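Flavin prenyltransferase UbiX (Aquifex aeolicus, PDB 2EJB) probably prenylates FMN with the dimethylallyl group of dimethylallyl phosphate, making the prenyl-FMN cofactor that UbiD decarboxylases need. Local coordinates at residues 123-128 with 136-141; 147-152 with 174-179. One frame throughout, in Å; residues are numbered along the deposited sequence.

Contact 1 (123-128 with 136-141); sequences LLVREA and ENMLKI
Leu-123 and Ile-141 make the closer of two apolar contacts between strand 121-125 and helix 132-143. CD2 of Leu-123 lies 4.0 Å from CG2 of Ile-141 and equally near its CG1, so one methyl sits against the fork of the isoleucine, and the two side chains cross at about a right angle. With CG1 of Ile-141 beside the backbone N (chi1 -67°) and CG2 anti to that N, both branches can face the leucine.

The second contact involves sulfur. Met-138 leaves the helix obliquely, yet its extended CA-CB-CG-SD chain (chi2 -173°) carries SD to 4.3 Å from CG2 of Val-125, a loose approach. Val-125 directly precedes Arg-126, a predicted FMN-binding residue. Val-148 of strand 147-150 packs against Met-138, Ile-141 and Val-125, while Leu-95 of helix 92-100 packs on Ile-141.

No polar bond links the two segments; past the strand, Ala-128 N donates locally to Glu-127 OE2 (2.7 Å) on the anti side of the carboxylate. The strand and helix, the first two elements of a beta-alpha-beta unit, thus meet through hydrocarbon and thioether alone, held by shape and the burial of all four touching residues and not by directed bonds.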
ATOM      1  N   LEU A 123       9.241   7.876  -3.185  1.00 28.99           N
ATOM      2  CA  LEU A 123       9.204   6.459  -3.554  1.00 27.26           C
ATOM      3  C   LEU A 123       7.786   5.890  -3.550  1.00 31.75           C
ATOM      4  O   LEU A 123       6.980   6.205  -2.668  1.00 32.41           O
ATOM      5  CB  LEU A 123      10.071   5.648  -2.581  1.00 28.71           C
ATOM      6  CG  LEU A 123      11.605   5.600  -2.676  1.00 41.98           C
ATOM      7  CD1 LEU A 123      12.175   6.863  -3.281  1.00 38.03           C
ATOM      8  CD2 LEU A 123      12.179   5.333  -1.280  1.00 37.43           C
ATOM      9  N   LEU A 124       7.477   5.067  -4.551  1.00 31.73           N
ATOM     10  CA  LEU A 124       6.167   4.431  -4.620  1.00 30.25           C
ATOM     11  C   LEU A 124       6.430   2.964  -4.363  1.00 33.63           C
ATOM     12  O   LEU A 124       6.998   2.275  -5.208  1.00 33.78           O
ATOM     13  CB  LEU A 124       5.500   4.601  -5.997  1.00 32.40           C
ATOM     14  CG  LEU A 124       4.068   4.035  -6.000  1.00 36.99           C
ATOM     15  CD1 LEU A 124       3.166   4.993  -5.237  1.00 38.77           C
ATOM     16  CD2 LEU A 124       3.553   3.855  -7.427  1.00 40.20           C
ATOM     17  N   VAL A 125       6.041   2.489  -3.186  1.00 33.96           N
ATOM     18  CA  VAL A 125       6.263   1.096  -2.825  1.00 32.13           C
ATOM     19  C   VAL A 125       5.022   0.251  -3.073  1.00 38.24           C
ATOM     20  O   VAL A 125       3.901   0.652  -2.764  1.00 36.32           O
ATOM     21  CB  VAL A 125       6.686   0.969  -1.346  1.00 30.27           C
ATOM     22  CG1 VAL A 125       6.876  -0.496  -0.993  1.00 29.79           C
ATOM     23  CG2 VAL A 125       7.989   1.745  -1.111  1.00 29.05           C
ATOM     24  N   ARG A 126       5.247  -0.926  -3.640  1.00 36.80           N
ATOM     25  CA  ARG A 126       4.177  -1.849  -3.967  1.00 37.70           C
ATOM     26  C   ARG A 126       4.612  -3.240  -3.519  1.00 40.56           C
ATOM     27  O   ARG A 126       5.344  -3.933  -4.225  1.00 36.22           O
ATOM     28  CB  ARG A 126       3.930  -1.803  -5.480  1.00 44.21           C
ATOM     29  CG  ARG A 126       2.698  -2.536  -5.990  1.00 47.61           C
ATOM     30  CD  ARG A 126       2.928  -4.029  -6.045  1.00 46.46           C
ATOM     31  NE  ARG A 126       2.072  -4.727  -5.102  1.00 52.10           N
ATOM     32  CZ  ARG A 126       2.253  -5.984  -4.721  1.00 51.06           C
ATOM     33  NH1 ARG A 126       3.271  -6.687  -5.201  1.00 50.81           N
ATOM     34  NH2 ARG A 126       1.415  -6.532  -3.853  1.00 44.36           N
ATOM     35  N   GLU A 127       4.177  -3.628  -2.325  1.00 39.43           N
ATOM     36  CA  GLU A 127       4.504  -4.933  -1.766  1.00 35.32           C
ATOM     37  C   GLU A 127       3.417  -5.345  -0.771  1.00 37.82           C
ATOM     38  O   GLU A 127       2.730  -4.494  -0.211  1.00 37.95           O
ATOM     39  CB  GLU A 127       5.871  -4.884  -1.072  1.00 40.98           C
ATOM     40  CG  GLU A 127       6.269  -6.187  -0.393  1.00 41.06           C
ATOM     41  CD  GLU A 127       6.340  -7.350  -1.362  1.00 48.24           C
ATOM     42  OE1 GLU A 127       7.397  -7.526  -2.007  1.00 44.15           O
ATOM     43  OE2 GLU A 127       5.330  -8.081  -1.484  1.00 44.61           O
ATOM     44  N   ALA A 128       3.260  -6.648  -0.559  1.00 34.47           N
ATOM     45  CA  ALA A 128       2.254  -7.158   0.363  1.00 38.71           C
ATOM     46  C   ALA A 128       2.439  -8.653   0.619  1.00 37.12           C
ATOM     47  O   ALA A 128       2.594  -9.433  -0.317  1.00 34.96           O
ATOM     48  CB  ALA A 128       0.848  -6.900  -0.200  1.00 34.85           C
ATOM     49  N   GLU A 136      10.881  -0.904   8.368  1.00 27.10           N
ATOM     50  CA  GLU A 136      11.991  -0.119   8.871  1.00 29.78           C
ATOM     51  C   GLU A 136      12.697   0.658   7.772  1.00 30.38           C
ATOM     52  O   GLU A 136      13.172   1.766   8.006  1.00 30.99           O
ATOM     53  CB  GLU A 136      12.966  -1.018   9.638  1.00 36.59           C
ATOM     54  CG  GLU A 136      12.406  -1.443  10.994  1.00 50.78           C
ATOM     55  CD  GLU A 136      13.351  -2.326  11.778  1.00 60.84           C
ATOM     56  OE1 GLU A 136      13.571  -3.483  11.359  1.00 53.29           O
ATOM     57  OE2 GLU A 136      13.876  -1.851  12.810  1.00 68.32           O
ATOM     58  N   ASN A 137      12.765   0.092   6.572  1.00 25.93           N
ATOM     59  CA  ASN A 137      13.419   0.796   5.477  1.00 27.77           C
ATOM     60  C   ASN A 137      12.607   2.027   5.122  1.00 26.76           C
ATOM     61  O   ASN A 137      13.164   3.095   4.875  1.00 31.68           O
ATOM     62  CB  ASN A 137      13.553  -0.112   4.255  1.00 25.21           C
ATOM     63  CG  ASN A 137      14.672  -1.126   4.405  1.00 30.69           C
ATOM     64  OD1 ASN A 137      14.725  -2.120   3.685  1.00 41.49           O
ATOM     65  ND2 ASN A 137      15.573  -0.874   5.336  1.00 26.92           N
ATOM     66  N   MET A 138      11.287   1.874   5.094  1.00 28.32           N
ATOM     67  CA  MET A 138      10.418   2.995   4.771  1.00 32.38           C
ATOM     68  C   MET A 138      10.500   4.050   5.863  1.00 29.08           C
ATOM     69  O   MET A 138      10.443   5.240   5.581  1.00 28.04           O
ATOM     70  CB  MET A 138       8.968   2.525   4.593  1.00 23.03           C
ATOM     71  CG  MET A 138       8.743   1.691   3.332  1.00 28.94           C
ATOM     72  SD  MET A 138       7.002   1.297   3.004  1.00 33.84           S
ATOM     73  CE  MET A 138       6.774  -0.083   4.083  1.00 30.31           C
ATOM     74  N   LEU A 139      10.646   3.603   7.106  1.00 33.12           N
ATOM     75  CA  LEU A 139      10.736   4.510   8.245  1.00 32.70           C
ATOM     76  C   LEU A 139      12.021   5.317   8.171  1.00 32.90           C
ATOM     77  O   LEU A 139      12.033   6.517   8.449  1.00 29.00           O
ATOM     78  CB  LEU A 139      10.723   3.724   9.556  1.00 37.33           C
ATOM     79  CG  LEU A 139       9.639   4.046  10.583  1.00 42.38           C
ATOM     80  CD1 LEU A 139       9.979   3.323  11.875  1.00 42.77           C
ATOM     81  CD2 LEU A 139       9.545   5.547  10.824  1.00 39.75           C
ATOM     82  N   LYS A 140      13.112   4.647   7.815  1.00 36.09           N
ATOM     83  CA  LYS A 140      14.391   5.329   7.701  1.00 36.04           C
ATOM     84  C   LYS A 140      14.318   6.374   6.588  1.00 32.20           C
ATOM     85  O   LYS A 140      14.764   7.504   6.774  1.00 34.68           O
ATOM     86  CB  LYS A 140      15.522   4.332   7.427  1.00 40.09           C
ATOM     87  CG  LYS A 140      16.872   5.006   7.246  1.00 45.84           C
ATOM     88  CD  LYS A 140      17.976   4.374   8.072  1.00 53.99           C
ATOM     89  CE  LYS A 140      19.231   5.256   8.064  1.00 60.71           C
ATOM     90  NZ  LYS A 140      20.411   4.603   8.705  1.00 63.69           N
ATOM     91  N   ILE A 141      13.756   6.002   5.436  1.00 30.11           N
ATOM     92  CA  ILE A 141      13.630   6.952   4.324  1.00 30.31           C
ATOM     93  C   ILE A 141      12.846   8.169   4.815  1.00 30.86           C
ATOM     94  O   ILE A 141      13.274   9.313   4.649  1.00 31.51           O
ATOM     95  CB  ILE A 141      12.848   6.353   3.119  1.00 33.80           C
ATOM     96  CG1 ILE A 141      13.645   5.220   2.464  1.00 25.37           C
ATOM     97  CG2 ILE A 141      12.523   7.454   2.108  1.00 32.64           C
ATOM     98  CD1 ILE A 141      15.015   5.621   1.982  1.00 26.33           C
TER

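Contact 2 (147-152 with 174-179); sequences VVVPAS and LDVLRI
Val-147 and Val-176 reach toward each other tip to tip, joining the edge strand 147-150 of this chain's sheet to the end of helix 162-176. CG1 of Val-176 stands 3.8 Å from CG1 of Val-147 and 3.9 Å from its CG2, so a single methyl fits against the fork of the opposing valine. That methyl is anti to the backbone N of Val-176 (chi1 173°), while CG2, beside the N, also reaches Val-149 and stays near CG1 of Val-147.

Val-149 lies two residues along on the same strand face, its side chain about 5 Å from that of Lys-172, predicted to bind dimethylallyl phosphate. It slides past Val-176 in the opposite direction, and its CG2 comes within 4.0 Å of CG2 of Val-176. Val-176 therefore spans both strand valines with its two branches. An alanine in its place would lack both methyls and would probably leave a gap opposite Val-147 and Val-149, weakening the hold of the helix end on the strand.

The helix is ended by a Schellman motif, with Arg-178 as its C-prime residue at a positive phi of 60°: Ile-179 N bonds to Leu-174 O, and Arg-178 N to Asp-175 O. The Arg-178 guanidinium folds back, its NH1 making weak bonds to the carbonyl oxygens of Asp-175 and Val-176.

Pro-129 of the second subunit packs on all three valines, and Val-122 of strand 121-125 also touches Val-176. Backbone bonds of the Schellman motif shape the turn, whereas the interface between strand and helix is purely aliphatic and depends on methyl fit.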
ATOM      1  N   VAL A 147       9.881  10.798   1.129  1.00 31.55           N
ATOM      2  CA  VAL A 147       8.454  10.523   1.224  1.00 34.37           C
ATOM      3  C   VAL A 147       8.142   9.169   0.621  1.00 33.33           C
ATOM      4  O   VAL A 147       8.495   8.888  -0.528  1.00 37.01           O
ATOM      5  CB  VAL A 147       7.619  11.572   0.479  1.00 33.18           C
ATOM      6  CG1 VAL A 147       6.162  11.133   0.438  1.00 30.30           C
ATOM      7  CG2 VAL A 147       7.744  12.923   1.169  1.00 32.10           C
ATOM      8  N   VAL A 148       7.480   8.329   1.401  1.00 31.45           N
ATOM      9  CA  VAL A 148       7.117   7.007   0.930  1.00 30.34           C
ATOM     10  C   VAL A 148       5.631   6.948   0.625  1.00 31.92           C
ATOM     11  O   VAL A 148       4.789   7.215   1.484  1.00 27.79           O
ATOM     12  CB  VAL A 148       7.472   5.922   1.970  1.00 30.54           C
ATOM     13  CG1 VAL A 148       6.989   4.551   1.484  1.00 31.12           C
ATOM     14  CG2 VAL A 148       8.979   5.893   2.186  1.00 22.56           C
ATOM     15  N   VAL A 149       5.318   6.603  -0.616  1.00 33.59           N
ATOM     16  CA  VAL A 149       3.938   6.499  -1.051  1.00 34.29           C
ATOM     17  C   VAL A 149       3.658   5.059  -1.447  1.00 32.65           C
ATOM     18  O   VAL A 149       4.266   4.539  -2.381  1.00 31.84           O
ATOM     19  CB  VAL A 149       3.661   7.390  -2.282  1.00 38.08           C
ATOM     20  CG1 VAL A 149       2.172   7.377  -2.599  1.00 39.85           C
ATOM     21  CG2 VAL A 149       4.155   8.817  -2.033  1.00 30.40           C
ATOM     22  N   PRO A 150       2.750   4.385  -0.729  1.00 28.45           N
ATOM     23  CA  PRO A 150       2.446   2.998  -1.089  1.00 33.33           C
ATOM     24  C   PRO A 150       1.504   3.038  -2.283  1.00 26.51           C
ATOM     25  O   PRO A 150       0.712   3.964  -2.407  1.00 31.79           O
ATOM     26  CB  PRO A 150       1.753   2.469   0.159  1.00 31.16           C
ATOM     27  CG  PRO A 150       0.967   3.662   0.593  1.00 30.80           C
ATOM     28  CD  PRO A 150       1.982   4.793   0.461  1.00 34.45           C
ATOM     29  N   ALA A 151       1.595   2.059  -3.173  1.00 28.79           N
ATOM     30  CA  ALA A 151       0.698   2.048  -4.319  1.00 34.44           C
ATOM     31  C   ALA A 151      -0.631   1.477  -3.828  1.00 32.67           C
ATOM     32  O   ALA A 151      -0.981   0.340  -4.133  1.00 27.49           O
ATOM     33  CB  ALA A 151       1.276   1.188  -5.441  1.00 25.47           C
ATOM     34  N   SER A 152      -1.357   2.275  -3.046  1.00 34.53           N
ATOM     35  CA  SER A 152      -2.646   1.858  -2.493  1.00 33.82           C
ATOM     36  C   SER A 152      -3.744   2.815  -2.942  1.00 38.56           C
ATOM     37  O   SER A 152      -4.092   3.759  -2.221  1.00 38.64           O
ATOM     38  CB  SER A 152      -2.583   1.842  -0.955  1.00 40.43           C
ATOM     39  OG  SER A 152      -1.524   1.019  -0.487  1.00 45.95           O
ATOM     40  N   LEU A 174       2.275  13.453  -7.511  1.00 34.50           N
ATOM     41  CA  LEU A 174       2.487  14.829  -7.924  1.00 38.64           C
ATOM     42  C   LEU A 174       2.197  15.785  -6.772  1.00 37.67           C
ATOM     43  O   LEU A 174       2.900  16.776  -6.598  1.00 35.33           O
ATOM     44  CB  LEU A 174       1.624  15.159  -9.147  1.00 37.26           C
ATOM     45  CG  LEU A 174       2.158  14.521 -10.441  1.00 43.01           C
ATOM     46  CD1 LEU A 174       1.118  14.629 -11.540  1.00 43.40           C
ATOM     47  CD2 LEU A 174       3.468  15.179 -10.854  1.00 43.72           C
ATOM     48  N   ASP A 175       1.173  15.486  -5.975  1.00 37.11           N
ATOM     49  CA  ASP A 175       0.840  16.340  -4.839  1.00 38.53           C
ATOM     50  C   ASP A 175       1.993  16.393  -3.845  1.00 38.82           C
ATOM     51  O   ASP A 175       2.186  17.401  -3.167  1.00 32.67           O
ATOM     52  CB  ASP A 175      -0.415  15.839  -4.116  1.00 39.95           C
ATOM     53  CG  ASP A 175      -1.674  16.026  -4.933  1.00 45.99           C
ATOM     54  OD1 ASP A 175      -1.669  16.875  -5.852  1.00 47.82           O
ATOM     55  OD2 ASP A 175      -2.676  15.335  -4.643  1.00 49.99           O
ATOM     56  N   VAL A 176       2.751  15.303  -3.749  1.00 34.33           N
ATOM     57  CA  VAL A 176       3.878  15.266  -2.830  1.00 32.20           C
ATOM     58  C   VAL A 176       4.839  16.414  -3.128  1.00 36.34           C
ATOM     59  O   VAL A 176       5.385  17.032  -2.214  1.00 34.09           O
ATOM     60  CB  VAL A 176       4.647  13.931  -2.922  1.00 30.14           C
ATOM     61  CG1 VAL A 176       5.910  13.997  -2.068  1.00 34.43           C
ATOM     62  CG2 VAL A 176       3.760  12.788  -2.456  1.00 27.10           C
ATOM     63  N   LEU A 177       5.045  16.713  -4.405  1.00 37.47           N
ATOM     64  CA  LEU A 177       5.954  17.791  -4.758  1.00 41.76           C
ATOM     65  C   LEU A 177       5.240  19.085  -5.143  1.00 41.37           C
ATOM     66  O   LEU A 177       5.843  19.990  -5.721  1.00 38.48           O
ATOM     67  CB  LEU A 177       6.894  17.321  -5.873  1.00 43.44           C
ATOM     68  CG  LEU A 177       8.226  16.704  -5.415  1.00 53.13           C
ATOM     69  CD1 LEU A 177       8.074  15.896  -4.135  1.00 59.55           C
ATOM     70  CD2 LEU A 177       8.760  15.840  -6.542  1.00 56.04           C
ATOM     71  N   ARG A 178       3.957  19.172  -4.802  1.00 39.04           N
ATOM     72  CA  ARG A 178       3.152  20.358  -5.086  1.00 46.57           C
ATOM     73  C   ARG A 178       3.034  20.717  -6.560  1.00 45.58           C
ATOM     74  O   ARG A 178       2.888  21.888  -6.904  1.00 49.01           O
ATOM     75  CB  ARG A 178       3.705  21.567  -4.324  1.00 48.08           C
ATOM     76  CG  ARG A 178       3.232  21.686  -2.885  1.00 55.19           C
ATOM     77  CD  ARG A 178       3.473  20.416  -2.101  1.00 53.21           C
ATOM     78  NE  ARG A 178       3.086  20.551  -0.699  1.00 48.89           N
ATOM     79  CZ  ARG A 178       2.979  19.526   0.143  1.00 50.17           C
ATOM     80  NH1 ARG A 178       3.226  18.292  -0.281  1.00 39.26           N
ATOM     81  NH2 ARG A 178       2.628  19.734   1.406  1.00 43.97           N
ATOM     82  N   ILE A 179       3.104  19.724  -7.435  1.00 48.53           N
ATOM     83  CA  ILE A 179       2.978  19.996  -8.861  1.00 46.75           C
ATOM     84  C   ILE A 179       1.494  19.989  -9.220  1.00 49.95           C
ATOM     85  O   ILE A 179       0.812  18.981  -9.037  1.00 53.33           O
ATOM     86  CB  ILE A 179       3.720  18.936  -9.699  1.00 46.71           C
ATOM     87  CG1 ILE A 179       5.221  18.999  -9.401  1.00 35.10           C
ATOM     88  CG2 ILE A 179       3.461  19.168 -11.180  1.00 40.04           C
ATOM     89  CD1 ILE A 179       6.048  18.005 -10.194  1.00 46.46           C
TER

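In the fold
Both contacts pack a helix against the same parallel sheet of this flavoprotein fold, on neighbouring strands joined by backbone bonds such as Val-149 N to Leu-123 O (2.7 Å). Contact 1 is wholly buried and lies within one beta-alpha-beta unit; contact 2, formed later in the chain, is only partly buried and brings the helix following strand 147-150 back to that strand. Val-148 faces contact 1, with its CG1 3.6 Å from Met-138 SD, whereas Val-147 and Val-149 serve contact 2, so the strand is packed on both faces. Leucine, valine, isoleucine and methionine make up the more fully buried contact. Valines alone form the other, where Pro-129 of the second subunit packs on them; in contact 1 that subunit meets other residues, such as Arg-126 and Ala-128.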